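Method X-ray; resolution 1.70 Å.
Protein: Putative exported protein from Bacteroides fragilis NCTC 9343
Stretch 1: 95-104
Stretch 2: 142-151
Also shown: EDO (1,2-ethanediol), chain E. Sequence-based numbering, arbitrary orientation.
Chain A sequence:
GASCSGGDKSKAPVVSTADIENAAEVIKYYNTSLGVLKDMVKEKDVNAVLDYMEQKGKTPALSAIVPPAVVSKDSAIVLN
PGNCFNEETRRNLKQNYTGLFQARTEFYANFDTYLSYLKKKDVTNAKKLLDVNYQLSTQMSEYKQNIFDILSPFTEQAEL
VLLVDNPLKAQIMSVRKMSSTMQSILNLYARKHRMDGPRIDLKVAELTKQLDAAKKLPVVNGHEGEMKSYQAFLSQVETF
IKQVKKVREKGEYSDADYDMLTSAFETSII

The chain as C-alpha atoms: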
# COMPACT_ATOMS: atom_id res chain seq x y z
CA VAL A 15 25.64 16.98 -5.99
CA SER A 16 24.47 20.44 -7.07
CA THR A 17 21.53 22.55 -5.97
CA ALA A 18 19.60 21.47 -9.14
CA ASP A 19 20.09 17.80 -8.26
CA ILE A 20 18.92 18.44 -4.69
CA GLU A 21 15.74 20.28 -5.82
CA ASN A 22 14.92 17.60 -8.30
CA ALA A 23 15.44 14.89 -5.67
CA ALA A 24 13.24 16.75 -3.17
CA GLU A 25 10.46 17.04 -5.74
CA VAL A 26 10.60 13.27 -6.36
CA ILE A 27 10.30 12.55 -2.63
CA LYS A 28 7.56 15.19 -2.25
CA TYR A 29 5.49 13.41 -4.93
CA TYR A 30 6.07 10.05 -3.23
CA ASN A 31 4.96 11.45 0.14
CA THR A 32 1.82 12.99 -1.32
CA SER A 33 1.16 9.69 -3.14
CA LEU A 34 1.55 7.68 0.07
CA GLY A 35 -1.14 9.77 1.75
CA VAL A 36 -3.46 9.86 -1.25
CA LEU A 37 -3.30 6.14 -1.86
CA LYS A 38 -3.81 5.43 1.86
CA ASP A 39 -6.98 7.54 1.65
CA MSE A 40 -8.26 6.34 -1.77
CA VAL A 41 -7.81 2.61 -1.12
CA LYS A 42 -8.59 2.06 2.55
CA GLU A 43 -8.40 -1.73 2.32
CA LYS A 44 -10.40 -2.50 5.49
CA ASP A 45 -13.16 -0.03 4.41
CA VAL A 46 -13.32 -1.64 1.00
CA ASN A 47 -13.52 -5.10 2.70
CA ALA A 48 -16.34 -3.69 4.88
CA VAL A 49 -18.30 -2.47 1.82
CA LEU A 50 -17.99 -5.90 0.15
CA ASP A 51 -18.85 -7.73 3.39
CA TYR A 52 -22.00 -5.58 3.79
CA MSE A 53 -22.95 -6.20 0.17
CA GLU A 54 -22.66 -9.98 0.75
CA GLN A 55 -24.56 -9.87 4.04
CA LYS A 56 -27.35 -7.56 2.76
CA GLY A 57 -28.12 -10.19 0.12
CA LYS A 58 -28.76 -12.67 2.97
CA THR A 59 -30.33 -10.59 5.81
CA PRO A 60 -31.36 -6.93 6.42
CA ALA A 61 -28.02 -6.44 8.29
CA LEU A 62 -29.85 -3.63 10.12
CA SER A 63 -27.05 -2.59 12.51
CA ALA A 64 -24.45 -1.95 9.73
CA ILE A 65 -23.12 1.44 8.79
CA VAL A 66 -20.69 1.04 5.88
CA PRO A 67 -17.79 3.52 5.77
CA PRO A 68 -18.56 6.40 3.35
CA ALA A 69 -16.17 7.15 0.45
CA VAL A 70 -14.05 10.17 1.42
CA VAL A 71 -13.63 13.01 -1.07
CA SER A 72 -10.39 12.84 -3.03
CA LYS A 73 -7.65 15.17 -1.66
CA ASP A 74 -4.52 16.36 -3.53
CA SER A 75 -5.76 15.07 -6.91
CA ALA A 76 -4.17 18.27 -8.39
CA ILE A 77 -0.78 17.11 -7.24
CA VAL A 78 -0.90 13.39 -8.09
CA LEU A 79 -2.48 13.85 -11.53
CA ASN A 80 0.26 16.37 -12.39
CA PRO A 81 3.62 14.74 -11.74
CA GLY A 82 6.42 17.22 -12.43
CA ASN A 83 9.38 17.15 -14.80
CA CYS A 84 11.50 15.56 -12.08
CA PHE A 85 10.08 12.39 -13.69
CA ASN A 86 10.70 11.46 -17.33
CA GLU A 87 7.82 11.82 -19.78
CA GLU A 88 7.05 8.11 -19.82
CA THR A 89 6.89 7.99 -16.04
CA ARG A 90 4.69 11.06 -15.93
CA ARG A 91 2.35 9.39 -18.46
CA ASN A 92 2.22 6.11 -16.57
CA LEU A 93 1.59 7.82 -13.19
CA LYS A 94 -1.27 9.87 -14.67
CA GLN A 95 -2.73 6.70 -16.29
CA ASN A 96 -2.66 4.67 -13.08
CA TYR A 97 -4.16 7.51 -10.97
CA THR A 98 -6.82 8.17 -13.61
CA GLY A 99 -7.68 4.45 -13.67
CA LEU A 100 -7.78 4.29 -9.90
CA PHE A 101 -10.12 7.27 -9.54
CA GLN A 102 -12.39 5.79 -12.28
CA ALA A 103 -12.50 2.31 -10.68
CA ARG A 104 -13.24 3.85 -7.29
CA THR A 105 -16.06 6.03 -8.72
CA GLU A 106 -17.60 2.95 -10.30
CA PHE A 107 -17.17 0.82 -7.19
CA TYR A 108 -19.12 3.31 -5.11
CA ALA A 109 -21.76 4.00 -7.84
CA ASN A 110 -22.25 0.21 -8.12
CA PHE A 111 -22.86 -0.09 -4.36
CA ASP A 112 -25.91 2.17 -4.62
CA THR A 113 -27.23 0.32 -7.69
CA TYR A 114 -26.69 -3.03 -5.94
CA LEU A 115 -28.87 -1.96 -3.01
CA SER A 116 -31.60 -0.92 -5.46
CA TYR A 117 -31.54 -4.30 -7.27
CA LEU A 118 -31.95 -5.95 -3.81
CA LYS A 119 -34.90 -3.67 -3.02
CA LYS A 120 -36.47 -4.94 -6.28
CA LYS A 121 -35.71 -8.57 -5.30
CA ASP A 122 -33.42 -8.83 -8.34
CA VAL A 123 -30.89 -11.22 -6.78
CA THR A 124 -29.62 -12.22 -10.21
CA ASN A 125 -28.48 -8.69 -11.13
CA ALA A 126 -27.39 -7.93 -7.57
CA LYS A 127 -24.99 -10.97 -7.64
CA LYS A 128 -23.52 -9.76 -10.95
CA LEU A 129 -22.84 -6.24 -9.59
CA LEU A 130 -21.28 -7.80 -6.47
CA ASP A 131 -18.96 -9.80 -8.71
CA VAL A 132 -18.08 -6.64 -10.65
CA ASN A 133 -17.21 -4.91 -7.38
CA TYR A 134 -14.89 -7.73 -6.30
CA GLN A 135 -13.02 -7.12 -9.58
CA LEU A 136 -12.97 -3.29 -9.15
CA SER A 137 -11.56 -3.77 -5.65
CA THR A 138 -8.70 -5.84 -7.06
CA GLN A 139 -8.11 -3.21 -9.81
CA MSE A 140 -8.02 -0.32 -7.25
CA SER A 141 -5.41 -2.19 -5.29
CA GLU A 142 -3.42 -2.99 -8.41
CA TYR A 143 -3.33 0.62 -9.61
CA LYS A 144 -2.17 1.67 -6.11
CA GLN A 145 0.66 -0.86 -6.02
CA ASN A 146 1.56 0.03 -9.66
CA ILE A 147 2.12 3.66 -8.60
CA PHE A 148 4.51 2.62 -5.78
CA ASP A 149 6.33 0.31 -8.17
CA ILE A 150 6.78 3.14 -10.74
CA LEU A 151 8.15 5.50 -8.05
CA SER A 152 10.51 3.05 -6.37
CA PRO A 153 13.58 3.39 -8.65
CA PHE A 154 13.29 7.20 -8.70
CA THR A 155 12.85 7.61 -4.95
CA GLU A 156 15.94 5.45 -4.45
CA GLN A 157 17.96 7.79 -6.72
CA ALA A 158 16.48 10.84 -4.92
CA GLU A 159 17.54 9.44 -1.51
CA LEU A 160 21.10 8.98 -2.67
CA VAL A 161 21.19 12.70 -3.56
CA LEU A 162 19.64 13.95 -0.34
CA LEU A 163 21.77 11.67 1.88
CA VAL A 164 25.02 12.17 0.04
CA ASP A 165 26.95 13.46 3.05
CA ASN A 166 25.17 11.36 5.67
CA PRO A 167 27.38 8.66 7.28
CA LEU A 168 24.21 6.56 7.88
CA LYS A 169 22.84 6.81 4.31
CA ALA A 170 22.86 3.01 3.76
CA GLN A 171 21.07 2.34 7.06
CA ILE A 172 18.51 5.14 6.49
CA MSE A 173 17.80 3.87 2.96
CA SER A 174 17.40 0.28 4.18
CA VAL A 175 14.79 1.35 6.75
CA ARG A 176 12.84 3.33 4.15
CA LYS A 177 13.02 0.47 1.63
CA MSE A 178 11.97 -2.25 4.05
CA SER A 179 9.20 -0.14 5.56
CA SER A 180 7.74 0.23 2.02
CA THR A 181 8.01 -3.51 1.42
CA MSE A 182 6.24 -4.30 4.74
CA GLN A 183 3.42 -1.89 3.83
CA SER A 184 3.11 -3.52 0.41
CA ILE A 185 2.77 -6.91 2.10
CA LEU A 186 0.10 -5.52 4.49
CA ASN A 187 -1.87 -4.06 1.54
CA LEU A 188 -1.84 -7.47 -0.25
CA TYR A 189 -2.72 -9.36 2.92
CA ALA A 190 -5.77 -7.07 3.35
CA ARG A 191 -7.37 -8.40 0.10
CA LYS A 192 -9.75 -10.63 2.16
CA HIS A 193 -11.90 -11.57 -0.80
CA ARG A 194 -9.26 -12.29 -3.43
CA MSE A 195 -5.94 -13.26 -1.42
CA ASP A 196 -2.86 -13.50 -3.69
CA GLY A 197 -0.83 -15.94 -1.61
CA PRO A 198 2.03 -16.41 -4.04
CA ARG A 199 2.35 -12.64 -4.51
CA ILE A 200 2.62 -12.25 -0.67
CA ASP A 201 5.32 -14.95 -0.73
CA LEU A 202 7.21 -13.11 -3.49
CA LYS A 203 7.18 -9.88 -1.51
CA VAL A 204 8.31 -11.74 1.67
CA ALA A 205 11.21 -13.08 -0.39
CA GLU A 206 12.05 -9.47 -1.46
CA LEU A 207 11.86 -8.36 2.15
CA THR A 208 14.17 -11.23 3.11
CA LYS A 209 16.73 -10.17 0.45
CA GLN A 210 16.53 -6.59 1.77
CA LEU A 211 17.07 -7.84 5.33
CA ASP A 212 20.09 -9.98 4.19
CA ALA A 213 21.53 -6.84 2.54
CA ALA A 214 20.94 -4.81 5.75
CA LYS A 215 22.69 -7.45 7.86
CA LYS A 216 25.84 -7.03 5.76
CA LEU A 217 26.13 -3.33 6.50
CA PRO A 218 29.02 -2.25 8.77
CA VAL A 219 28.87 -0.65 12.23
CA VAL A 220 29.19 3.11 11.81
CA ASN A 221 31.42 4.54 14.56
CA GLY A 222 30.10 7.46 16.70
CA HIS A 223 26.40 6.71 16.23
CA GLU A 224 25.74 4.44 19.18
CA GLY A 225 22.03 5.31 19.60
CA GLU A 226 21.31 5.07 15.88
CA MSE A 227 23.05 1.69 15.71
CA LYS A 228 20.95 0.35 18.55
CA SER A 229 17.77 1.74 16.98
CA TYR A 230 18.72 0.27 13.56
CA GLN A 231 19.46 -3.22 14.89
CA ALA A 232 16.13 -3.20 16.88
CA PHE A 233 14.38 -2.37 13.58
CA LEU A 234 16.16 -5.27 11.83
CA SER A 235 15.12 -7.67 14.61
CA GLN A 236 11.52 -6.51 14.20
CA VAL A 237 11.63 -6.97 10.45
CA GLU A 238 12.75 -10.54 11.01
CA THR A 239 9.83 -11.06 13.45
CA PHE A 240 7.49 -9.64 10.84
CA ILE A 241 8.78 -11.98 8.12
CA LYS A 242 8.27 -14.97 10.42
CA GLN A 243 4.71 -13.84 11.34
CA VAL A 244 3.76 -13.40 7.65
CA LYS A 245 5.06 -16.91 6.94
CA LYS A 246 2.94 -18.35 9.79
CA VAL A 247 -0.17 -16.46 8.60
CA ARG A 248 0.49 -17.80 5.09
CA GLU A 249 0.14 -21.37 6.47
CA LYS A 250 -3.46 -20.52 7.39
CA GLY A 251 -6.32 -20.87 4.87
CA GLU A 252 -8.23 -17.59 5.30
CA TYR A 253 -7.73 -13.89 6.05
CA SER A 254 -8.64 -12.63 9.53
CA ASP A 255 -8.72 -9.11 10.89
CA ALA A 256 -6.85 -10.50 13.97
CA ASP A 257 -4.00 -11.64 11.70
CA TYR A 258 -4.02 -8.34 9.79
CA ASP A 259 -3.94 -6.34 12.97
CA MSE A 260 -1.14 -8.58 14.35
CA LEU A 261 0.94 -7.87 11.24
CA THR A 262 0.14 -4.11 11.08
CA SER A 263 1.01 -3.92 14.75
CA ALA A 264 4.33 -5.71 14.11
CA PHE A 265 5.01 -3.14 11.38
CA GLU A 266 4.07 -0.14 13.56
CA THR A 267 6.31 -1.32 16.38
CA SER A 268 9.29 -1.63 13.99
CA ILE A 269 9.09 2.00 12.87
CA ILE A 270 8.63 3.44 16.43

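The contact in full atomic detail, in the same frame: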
# COMPACT_ATOMS: atom_id res chain seq x y z
N GLN A 95 -1.86 7.79 -15.84
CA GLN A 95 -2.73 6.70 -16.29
C GLN A 95 -3.22 5.85 -15.13
O GLN A 95 -4.40 5.51 -15.06
CB GLN A 95 -1.89 5.87 -17.23
CG GLN A 95 -2.51 4.77 -18.00
CD GLN A 95 -1.41 4.15 -18.86
OE1 GLN A 95 -0.93 4.78 -19.82
NE2 GLN A 95 -0.94 2.96 -18.47
N ASN A 96 -2.30 5.49 -14.22
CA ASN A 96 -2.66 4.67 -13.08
C ASN A 96 -3.58 5.45 -12.11
O ASN A 96 -4.58 4.90 -11.61
CB ASN A 96 -1.39 4.13 -12.38
CG ASN A 96 -0.83 2.86 -13.04
OD1 ASN A 96 -1.35 1.74 -12.88
ND2 ASN A 96 0.21 3.04 -13.81
N TYR A 97 -3.27 6.70 -11.82
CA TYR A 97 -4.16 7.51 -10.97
C TYR A 97 -5.53 7.68 -11.60
O TYR A 97 -6.57 7.57 -10.92
CB TYR A 97 -3.52 8.85 -10.66
CG TYR A 97 -2.66 8.84 -9.43
CD1 TYR A 97 -3.22 8.60 -8.17
CD2 TYR A 97 -1.27 8.99 -9.52
CE1 TYR A 97 -2.47 8.56 -7.02
CE2 TYR A 97 -0.50 8.97 -8.37
CZ TYR A 97 -1.09 8.75 -7.12
OH TYR A 97 -0.32 8.74 -5.98
N THR A 98 -5.54 7.96 -12.89
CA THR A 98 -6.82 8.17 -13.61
C THR A 98 -7.67 6.89 -13.52
O THR A 98 -8.87 6.96 -13.19
CB THR A 98 -6.59 8.63 -15.06
OG1 THR A 98 -5.94 9.91 -15.03
CG2 THR A 98 -7.95 8.77 -15.81
N GLY A 99 -7.03 5.75 -13.78
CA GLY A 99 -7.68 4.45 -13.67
C GLY A 99 -8.17 4.12 -12.29
O GLY A 99 -9.27 3.56 -12.10
N LEU A 100 -7.38 4.47 -11.28
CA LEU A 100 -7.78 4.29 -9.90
C LEU A 100 -9.03 5.11 -9.55
O LEU A 100 -10.01 4.58 -8.98
CB LEU A 100 -6.61 4.70 -8.97
CG LEU A 100 -6.96 4.69 -7.47
CD1 LEU A 100 -7.62 3.40 -7.00
CD2 LEU A 100 -5.73 5.00 -6.66
N PHE A 101 -9.01 6.39 -9.90
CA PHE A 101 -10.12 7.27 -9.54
C PHE A 101 -11.39 6.79 -10.26
O PHE A 101 -12.47 6.80 -9.67
CB PHE A 101 -9.82 8.75 -9.84
CG PHE A 101 -8.79 9.38 -8.91
CD1 PHE A 101 -8.95 9.36 -7.53
CD2 PHE A 101 -7.71 10.07 -9.43
CE1 PHE A 101 -7.98 9.97 -6.69
CE2 PHE A 101 -6.77 10.65 -8.62
CZ PHE A 101 -6.89 10.61 -7.24
N GLN A 102 -11.24 6.30 -11.48
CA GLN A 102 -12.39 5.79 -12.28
C GLN A 102 -12.95 4.51 -11.66
O GLN A 102 -14.16 4.39 -11.48
CB GLN A 102 -12.01 5.56 -13.75
CG GLN A 102 -11.93 6.87 -14.58
CD GLN A 102 -11.62 6.68 -16.09
OE1 GLN A 102 -11.73 5.58 -16.63
NE2 GLN A 102 -11.20 7.77 -16.75
N ALA A 103 -12.06 3.56 -11.30
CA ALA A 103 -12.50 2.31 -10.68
C ALA A 103 -13.19 2.55 -9.36
O ALA A 103 -14.20 1.91 -9.05
CB ALA A 103 -11.35 1.30 -10.55
N ARG A 104 -12.69 3.53 -8.59
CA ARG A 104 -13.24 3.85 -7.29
C ARG A 104 -14.63 4.48 -7.42
O ARG A 104 -15.54 4.11 -6.68
CB ARG A 104 -12.26 4.76 -6.56
CG ARG A 104 -12.65 5.12 -5.17
CD ARG A 104 -11.51 5.87 -4.48
NE ARG A 104 -11.89 6.25 -3.12
CZ ARG A 104 -12.62 7.31 -2.82
NH1 ARG A 104 -13.01 8.12 -3.79
NH2 ARG A 104 -12.92 7.57 -1.57
N GLU A 142 -4.48 -2.82 -7.41
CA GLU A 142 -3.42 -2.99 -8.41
C GLU A 142 -2.87 -1.65 -8.91
O GLU A 142 -1.64 -1.45 -9.02
CB GLU A 142 -3.91 -3.84 -9.58
CG GLU A 142 -3.88 -5.32 -9.28
CD GLU A 142 -4.39 -6.21 -10.42
OE1 GLU A 142 -4.97 -5.67 -11.40
OE2 GLU A 142 -4.23 -7.46 -10.32
N TYR A 143 -3.77 -0.73 -9.21
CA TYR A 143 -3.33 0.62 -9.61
C TYR A 143 -2.47 1.28 -8.52
O TYR A 143 -1.40 1.89 -8.79
CB TYR A 143 -4.52 1.52 -9.87
CG TYR A 143 -5.30 1.28 -11.15
CD1 TYR A 143 -4.67 1.37 -12.39
CD2 TYR A 143 -6.68 1.06 -11.09
CE1 TYR A 143 -5.40 1.23 -13.55
CE2 TYR A 143 -7.39 0.88 -12.24
CZ TYR A 143 -6.75 0.98 -13.46
OH TYR A 143 -7.47 0.79 -14.61
N LYS A 144 -2.88 1.11 -7.25
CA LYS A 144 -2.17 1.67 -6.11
C LYS A 144 -0.73 1.07 -6.04
O LYS A 144 0.27 1.79 -5.93
CB LYS A 144 -2.94 1.36 -4.85
CG LYS A 144 -2.23 1.67 -3.55
CD LYS A 144 -3.17 1.64 -2.37
CE LYS A 144 -2.49 1.77 -0.98
NZ LYS A 144 -3.47 1.76 0.15
N GLN A 145 -0.64 -0.25 -6.08
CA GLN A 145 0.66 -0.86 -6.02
C GLN A 145 1.51 -0.47 -7.25
O GLN A 145 2.75 -0.26 -7.12
CB GLN A 145 0.61 -2.39 -5.87
CG GLN A 145 2.00 -3.02 -5.66
CD GLN A 145 2.73 -2.48 -4.42
OE1 GLN A 145 2.19 -2.49 -3.32
NE2 GLN A 145 3.95 -1.98 -4.63
N ASN A 146 0.87 -0.41 -8.43
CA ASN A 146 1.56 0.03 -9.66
C ASN A 146 2.27 1.39 -9.46
O ASN A 146 3.39 1.59 -9.92
CB ASN A 146 0.60 0.18 -10.83
CG ASN A 146 0.16 -1.13 -11.44
OD1 ASN A 146 0.65 -2.22 -11.09
ND2 ASN A 146 -0.79 -1.03 -12.39
N ILE A 147 1.56 2.31 -8.84
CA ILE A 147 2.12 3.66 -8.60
C ILE A 147 3.39 3.57 -7.73
O ILE A 147 4.44 4.14 -8.11
CB ILE A 147 1.03 4.57 -8.04
CG1 ILE A 147 -0.02 4.87 -9.12
CG2 ILE A 147 1.63 5.91 -7.48
CD1 ILE A 147 -1.31 5.24 -8.60
N PHE A 148 3.33 2.82 -6.62
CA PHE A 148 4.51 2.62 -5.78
C PHE A 148 5.65 2.01 -6.56
O PHE A 148 6.82 2.41 -6.45
CB PHE A 148 4.16 1.82 -4.51
CG PHE A 148 3.29 2.56 -3.57
CD1 PHE A 148 3.65 3.84 -3.11
CD2 PHE A 148 2.09 2.03 -3.11
CE1 PHE A 148 2.82 4.55 -2.20
CE2 PHE A 148 1.29 2.71 -2.17
CZ PHE A 148 1.65 3.98 -1.74
N ASP A 149 5.31 1.01 -7.36
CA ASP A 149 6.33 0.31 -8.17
C ASP A 149 7.03 1.24 -9.17
O ASP A 149 8.22 1.16 -9.35
CB ASP A 149 5.74 -0.85 -8.96
CG ASP A 149 5.28 -2.05 -8.08
OD1 ASP A 149 5.63 -2.17 -6.89
OD2 ASP A 149 4.51 -2.88 -8.65
N ILE A 150 6.25 2.12 -9.81
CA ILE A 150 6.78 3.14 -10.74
C ILE A 150 7.76 4.06 -10.02
O ILE A 150 8.87 4.36 -10.54
CB ILE A 150 5.61 3.94 -11.38
CG1 ILE A 150 4.83 3.04 -12.36
CG2 ILE A 150 6.12 5.22 -12.08
CD1 ILE A 150 3.43 3.52 -12.66
N LEU A 151 7.35 4.51 -8.84
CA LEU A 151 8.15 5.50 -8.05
C LEU A 151 9.45 4.94 -7.47
O LEU A 151 10.47 5.69 -7.30
CB LEU A 151 7.29 6.10 -6.95
CG LEU A 151 6.14 6.97 -7.48
CD1 LEU A 151 5.22 7.37 -6.31
CD2 LEU A 151 6.61 8.24 -8.22
C1 EDO E . -2.96 -3.36 -13.04
O1 EDO E . -1.92 -3.43 -14.03
C2 EDO E . -4.15 -2.51 -13.49
O2 EDO E . -5.34 -2.91 -12.78
O HOH W 1 -10.23 1.96 -14.04

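Two helical segments run nearly antiparallel, 161° between their directions, with axes 9.0 Å apart at closest approach, and two reciprocal knobs, Asn96 and Tyr143, anchor the packing between them. Tyr143 points toward the partner helix and, with chi1 m (-73°), lays its ring flat over the backbone at Gly99, whose CA lies 3.9 Å from the ring centroid. The missing side chain is what permits this: an ideal CB on Gly99 would come within 2.5 Å of Tyr143 CZ, a clash. Asn96, Leu100 and Ala103 complete the hole, Ala103 CB meeting the ring edge at CE2 of Tyr143, 4.3 Å away. A water donates to Gly99 O and also hydrogen-bonds Tyr143 OH, so the ring's polar end is served too.

Asn96 is the reciprocal knob. Its CB leaves sideways, yet chi1 m (-83°) brings the amide among Tyr143, Asn146, Ile147 and Ile150. There Asn146 ND2 donates to Asn96 OD1 at 2.9 Å and 162°, while Asn96 ND2 is satisfied elsewhere in the structure, so both polar atoms of this buried amide have a hydrogen-bonding partner. Asn146 ND2 also donates to the 1,2-ethanediol, probably from the crystallisation liquor.

Tyr97 starts away from the partner, but its ring comes back within reach; Ile147, m then t, sets CD1 3.6 Å from the Tyr97 ring centroid, almost exactly on the ring normal.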